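Local coordinates for protein beta-mannosidase (Trichoderma harzianum, PDB 4CVU) that probably hydrolyses terminal beta-linked mannose residues from the non-reducing ends of mannosides, as a glycosylated fungal enzyme of glycoside hydrolase family 2, at residues G224-R237 / I339-I351. Residues are numbered along the deposited sequence; the frame is centred on the assembly and turned at random.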
loop_
_atom_site.group_PDB
_atom_site.type_symbol
_atom_site.label_atom_id
_atom_site.label_comp_id
_atom_site.label_asym_id
_atom_site.label_seq_id
_atom_site.Cartn_x
_atom_site.Cartn_y
_atom_site.Cartn_z
ATOM N N GLY A 224 -41.518 32.421 24.366
ATOM C CA GLY A 224 -40.883 31.245 24.943
ATOM C C GLY A 224 -39.384 31.397 25.136
ATOM O O GLY A 224 -38.848 32.509 25.248
ATOM N N GLU A 225 -38.716 30.254 25.173
ATOM C CA GLU A 225 -37.278 30.199 25.375
ATOM C C GLU A 225 -36.563 30.816 24.175
ATOM O O GLU A 225 -37.024 30.711 23.052
ATOM C CB GLU A 225 -36.856 28.740 25.535
ATOM C CG GLU A 225 -35.942 28.459 26.709
ATOM C CD GLU A 225 -35.192 27.132 26.570
ATOM O OE1 GLU A 225 -35.494 26.340 25.646
ATOM O OE2 GLU A 225 -34.287 26.882 27.392
ATOM N N LEU A 226 -35.438 31.463 24.416
ATOM C CA LEU A 226 -34.575 31.916 23.334
ATOM C C LEU A 226 -33.531 30.804 23.013
ATOM O O LEU A 226 -33.400 29.839 23.757
ATOM C CB LEU A 226 -33.865 33.204 23.736
ATOM C CG LEU A 226 -34.780 34.338 24.224
ATOM C CD1 LEU A 226 -33.947 35.570 24.535
ATOM C CD2 LEU A 226 -35.844 34.656 23.191
ATOM N N TYR A 227 -32.816 30.964 21.906
ATOM C CA TYR A 227 -31.723 30.050 21.530
ATOM C C TYR A 227 -30.364 30.761 21.570
ATOM O O TYR A 227 -30.216 31.839 21.021
ATOM C CB TYR A 227 -31.954 29.474 20.136
ATOM C CG TYR A 227 -30.745 28.696 19.661
ATOM C CD1 TYR A 227 -30.482 27.426 20.151
ATOM C CD2 TYR A 227 -29.840 29.263 18.781
ATOM C CE1 TYR A 227 -29.351 26.718 19.752
ATOM C CE2 TYR A 227 -28.704 28.577 18.390
ATOM C CZ TYR A 227 -28.469 27.301 18.860
ATOM O OH TYR A 227 -27.330 26.624 18.441
ATOM N N SER A 228 -29.377 30.138 22.193
ATOM C CA SER A 228 -28.054 30.749 22.343
ATOM C C SER A 228 -27.177 30.496 21.105
ATOM O O SER A 228 -26.916 29.353 20.753
ATOM C CB SER A 228 -27.354 30.182 23.574
ATOM O OG SER A 228 -26.038 30.672 23.644
ATOM N N LEU A 229 -26.726 31.567 20.459
ATOM C CA LEU A 229 -25.821 31.456 19.312
ATOM C C LEU A 229 -24.354 31.391 19.711
ATOM O O LEU A 229 -23.603 30.558 19.200
ATOM C CB LEU A 229 -25.996 32.658 18.373
ATOM C CG LEU A 229 -27.242 32.624 17.499
ATOM C CD1 LEU A 229 -27.570 34.011 16.988
ATOM C CD2 LEU A 229 -27.084 31.634 16.351
ATOM N N ASN A 230 -23.955 32.284 20.606
ATOM C CA ASN A 230 -22.543 32.543 20.909
ATOM C C ASN A 230 -22.469 33.420 22.187
ATOM O O ASN A 230 -23.349 34.250 22.430
ATOM C CB ASN A 230 -21.881 33.281 19.735
ATOM C CG ASN A 230 -20.369 33.351 19.852
ATOM O OD1 ASN A 230 -19.763 32.571 20.574
ATOM N ND2 ASN A 230 -19.746 34.267 19.104
ATOM N N THR A 231 -21.417 33.250 22.983
ATOM C CA THR A 231 -21.305 33.940 24.280
ATOM C C THR A 231 -19.867 34.401 24.533
ATOM O O THR A 231 -18.942 33.585 24.544
ATOM C CB THR A 231 -21.761 33.009 25.416
ATOM O OG1 THR A 231 -23.157 32.668 25.245
ATOM C CG2 THR A 231 -21.574 33.674 26.780
ATOM N N ASP A 232 -19.688 35.710 24.710
ATOM C CA ASP A 232 -18.385 36.306 25.011
ATOM C C ASP A 232 -18.325 36.531 26.511
ATOM O O ASP A 232 -19.112 37.339 27.049
ATOM C CB ASP A 232 -18.213 37.614 24.234
ATOM C CG ASP A 232 -16.822 38.265 24.439
ATOM O OD1 ASP A 232 -16.129 37.981 25.457
ATOM O OD2 ASP A 232 -16.448 39.115 23.576
ATOM N N ILE A 233 -17.428 35.808 27.186
ATOM C CA ILE A 233 -17.101 36.049 28.599
ATOM C C ILE A 233 -15.710 36.646 28.625
ATOM O O ILE A 233 -14.751 36.062 28.017
ATOM C CB ILE A 233 -17.090 34.773 29.447
ATOM C CG1 ILE A 233 -18.412 33.975 29.315
ATOM C CG2 ILE A 233 -16.831 35.111 30.903
ATOM C CD1 ILE A 233 -19.648 34.713 29.777
ATOM N N ASP A 234 -15.591 37.801 29.261
ATOM C CA ASP A 234 -14.315 38.519 29.345
ATOM C C ASP A 234 -14.047 38.755 30.826
ATOM O O ASP A 234 -14.755 39.540 31.475
ATOM C CB ASP A 234 -14.380 39.839 28.578
ATOM C CG ASP A 234 -13.004 40.440 28.297
ATOM O OD1 ASP A 234 -11.947 39.743 28.406
ATOM O OD2 ASP A 234 -12.972 41.625 27.949
ATOM N N ILE A 235 -13.098 38.001 31.366
ATOM C CA ILE A 235 -12.671 38.164 32.734
ATOM C C ILE A 235 -11.324 38.868 32.714
ATOM O O ILE A 235 -10.348 38.357 32.142
ATOM C CB ILE A 235 -12.561 36.835 33.460
ATOM C CG1 ILE A 235 -13.933 36.150 33.475
ATOM C CG2 ILE A 235 -12.096 37.085 34.870
ATOM C CD1 ILE A 235 -13.922 34.770 34.069
ATOM N N PHE A 236 -11.296 40.059 33.290
ATOM C CA PHE A 236 -10.100 40.903 33.289
ATOM C C PHE A 236 -9.975 41.639 34.629
ATOM O O PHE A 236 -10.895 41.607 35.445
ATOM C CB PHE A 236 -10.136 41.902 32.128
ATOM C CG PHE A 236 -11.387 42.724 32.063
ATOM C CD1 PHE A 236 -12.574 42.190 31.558
ATOM C CD2 PHE A 236 -11.385 44.035 32.510
ATOM C CE1 PHE A 236 -13.714 42.943 31.501
ATOM C CE2 PHE A 236 -12.534 44.798 32.468
ATOM C CZ PHE A 236 -13.704 44.246 31.970
ATOM N N ARG A 237 -8.822 42.266 34.852
ATOM C CA ARG A 237 -8.625 43.094 36.033
ATOM C C ARG A 237 -9.239 44.449 35.752
ATOM O O ARG A 237 -9.192 44.961 34.623
ATOM C CB ARG A 237 -7.129 43.249 36.352
ATOM C CG ARG A 237 -6.409 41.963 36.780
ATOM C CD ARG A 237 -6.651 41.637 38.239
ATOM N NE ARG A 237 -5.955 40.435 38.689
ATOM C CZ ARG A 237 -5.876 40.028 39.959
ATOM N NH1 ARG A 237 -6.438 40.738 40.935
ATOM N NH2 ARG A 237 -5.222 38.912 40.272
ATOM N N ILE A 339 -35.387 32.794 30.169
ATOM C CA ILE A 339 -35.669 32.409 28.789
ATOM C C ILE A 339 -34.390 32.203 27.954
ATOM O O ILE A 339 -34.481 31.743 26.830
ATOM C CB ILE A 339 -36.578 33.440 28.079
ATOM C CG1 ILE A 339 -35.941 34.837 28.089
ATOM C CG2 ILE A 339 -37.965 33.476 28.726
ATOM C CD1 ILE A 339 -36.599 35.777 27.110
ATOM N N LEU A 340 -33.226 32.576 28.499
ATOM C CA LEU A 340 -31.917 32.322 27.856
ATOM C C LEU A 340 -30.882 31.947 28.917
ATOM O O LEU A 340 -30.658 32.684 29.860
ATOM C CB LEU A 340 -31.452 33.551 27.064
ATOM C CG LEU A 340 -30.101 33.524 26.364
ATOM C CD1 LEU A 340 -30.080 32.447 25.279
ATOM C CD2 LEU A 340 -29.794 34.882 25.760
ATOM N N VAL A 341 -30.265 30.784 28.763
ATOM C CA VAL A 341 -29.256 30.290 29.697
ATOM C C VAL A 341 -28.017 29.885 28.898
ATOM O O VAL A 341 -28.134 29.275 27.846
ATOM C CB VAL A 341 -29.803 29.095 30.498
ATOM C CG1 VAL A 341 -28.784 28.590 31.509
ATOM C CG2 VAL A 341 -31.084 29.483 31.210
ATOM N N SER A 342 -26.839 30.262 29.364
ATOM C CA SER A 342 -25.583 29.929 28.662
ATOM C C SER A 342 -24.547 29.547 29.696
ATOM O O SER A 342 -24.461 30.184 30.741
ATOM C CB SER A 342 -25.077 31.130 27.868
ATOM O OG SER A 342 -23.939 30.789 27.107
ATOM N N GLN A 343 -23.769 28.510 29.412
ATOM C CA GLN A 343 -22.732 28.051 30.315
ATOM C C GLN A 343 -21.398 27.922 29.590
ATOM O O GLN A 343 -21.339 27.380 28.507
ATOM C CB GLN A 343 -23.133 26.713 30.905
ATOM C CG GLN A 343 -22.159 26.188 31.936
ATOM C CD GLN A 343 -22.654 24.907 32.577
ATOM O OE1 GLN A 343 -23.866 24.714 32.760
ATOM N NE2 GLN A 343 -21.728 24.023 32.924
ATOM N N ARG A 344 -20.348 28.455 30.196
ATOM C CA ARG A 344 -18.989 28.296 29.735
ATOM C C ARG A 344 -18.071 27.891 30.891
ATOM O O ARG A 344 -18.387 28.120 32.060
ATOM C CB ARG A 344 -18.510 29.616 29.114
ATOM C CG ARG A 344 -19.215 30.005 27.809
ATOM C CD ARG A 344 -19.051 28.963 26.718
ATOM N NE ARG A 344 -19.561 29.398 25.422
ATOM C CZ ARG A 344 -20.795 29.196 24.971
ATOM N NH1 ARG A 344 -21.694 28.573 25.691
ATOM N NH2 ARG A 344 -21.130 29.622 23.769
ATOM N N ARG A 345 -16.922 27.309 30.567
ATOM C CA ARG A 345 -15.887 27.067 31.571
ATOM C C ARG A 345 -14.788 28.120 31.415
ATOM O O ARG A 345 -14.290 28.357 30.323
ATOM C CB ARG A 345 -15.338 25.643 31.472
ATOM C CG ARG A 345 -14.338 25.322 32.577
ATOM C CD ARG A 345 -13.940 23.855 32.644
ATOM N NE ARG A 345 -13.158 23.449 31.484
ATOM C CZ ARG A 345 -12.617 22.251 31.286
ATOM N NH1 ARG A 345 -12.739 21.296 32.193
ATOM N NH2 ARG A 345 -11.919 22.026 30.174
ATOM N N VAL A 346 -14.430 28.765 32.511
ATOM C CA VAL A 346 -13.533 29.925 32.478
ATOM C C VAL A 346 -12.397 29.850 33.500
ATOM O O VAL A 346 -12.409 29.029 34.390
ATOM C CB VAL A 346 -14.340 31.240 32.701
ATOM C CG1 VAL A 346 -15.457 31.348 31.677
ATOM C CG2 VAL A 346 -14.929 31.316 34.110
ATOM N N GLY A 347 -11.430 30.754 33.373
ATOM C CA GLY A 347 -10.353 30.901 34.351
ATOM C C GLY A 347 -10.125 32.360 34.708
ATOM O O GLY A 347 -10.428 33.268 33.912
ATOM N N PHE A 348 -9.612 32.580 35.912
ATOM C CA PHE A 348 -9.202 33.888 36.362
ATOM C C PHE A 348 -7.706 33.980 36.233
ATOM O O PHE A 348 -6.976 33.368 37.001
ATOM C CB PHE A 348 -9.639 34.133 37.818
ATOM C CG PHE A 348 -11.109 34.313 37.970
ATOM C CD1 PHE A 348 -11.945 33.215 38.084
ATOM C CD2 PHE A 348 -11.669 35.592 37.993
ATOM C CE1 PHE A 348 -13.318 33.392 38.226
ATOM C CE2 PHE A 348 -13.027 35.773 38.122
ATOM C CZ PHE A 348 -13.853 34.674 38.241
ATOM N N ARG A 349 -7.270 34.710 35.209
ATOM C CA ARG A 349 -5.864 35.030 35.025
ATOM C C ARG A 349 -5.679 36.163 34.048
ATOM O O ARG A 349 -6.579 36.498 33.288
ATOM C CB ARG A 349 -5.040 33.803 34.563
ATOM C CG ARG A 349 -5.663 32.954 33.464
ATOM C CD ARG A 349 -5.375 33.465 32.066
ATOM N NE ARG A 349 -6.398 34.403 31.643
ATOM C CZ ARG A 349 -6.772 34.592 30.383
ATOM N NH1 ARG A 349 -6.227 33.893 29.404
ATOM N NH2 ARG A 349 -7.715 35.486 30.116
ATOM N N THR A 350 -4.507 36.771 34.111
ATOM C CA THR A 350 -4.113 37.781 33.149
ATOM C C THR A 350 -3.022 37.181 32.295
ATOM O O THR A 350 -2.126 36.493 32.814
ATOM C CB THR A 350 -3.599 39.080 33.811
ATOM O OG1 THR A 350 -2.408 38.818 34.540
ATOM C CG2 THR A 350 -4.683 39.691 34.722
ATOM N N ILE A 351 -3.117 37.389 30.990
ATOM C CA ILE A 351 -2.046 37.042 30.078
ATOM C C ILE A 351 -1.738 38.212 29.175
ATOM O O ILE A 351 -2.596 38.673 28.438
ATOM C CB ILE A 351 -2.349 35.751 29.281
ATOM C CG1 ILE A 351 -1.136 35.342 28.398
ATOM C CG2 ILE A 351 -3.622 35.887 28.450
ATOM C CD1 ILE A 351 0.047 34.846 29.166
HETATM O O HOH W 1 -24.604 28.608 25.251
HETATM O O HOH W 2 -19.829 29.844 21.142
HETATM O O HOH W 3 -18.241 30.689 23.280
HETATM O O HOH W 4 -7.459 38.823 31.893
#
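I235 and F348 meet toward the R237 end of a row of apolar contacts between 224-237 and 339-351. The methyl CD1 of I235 sits over one face of the F348 ring, 4.3 Å from its centroid in a CH-pi contact, while CG2 lies on the same side of the ring, near its rim, 3.5 Å from F348 CD2. CD1 also presses on CG2 of V346 (3.6 Å), and I233 crosses the same valine at about a right angle. Beyond F348, R237 CG packs on T350 CG2 (3.5 Å). At the other end the CD1 methyls of L226 and I339 touch, and CD1 of L340 lies against the backbone N and CB of S228.

Direct polar links are few. L226 N donates a nearly straight hydrogen bond (2.6 Å, 168°) to I339 O. T231 OG1 and S342 OG share another (2.8 Å). OG of S342 stands anti to its backbone N (chi1 -175°), which turns it toward T231 OG1.

R344 bends at chi2 and lays one guanidinium face over T231 CB. Three waters surround the group: one joins NH1 to both S228 OG and S342 OG, a second bridges NH2 to N230 OD1, and a third connects NE with T231 O. NH1 also donates to Q343 O (3.1 Å), which further fixes the rotation of the guanidinium.

Strands 227-237 and 340-346 are the two outermost strands of a seven-stranded antiparallel sheet, and their axes cross at -42°. Their packing through side chains and water, with little backbone pairing, is consistent with two edges meeting in the immunoglobulin-like beta-sandwich domain of family 2 glycoside hydrolases.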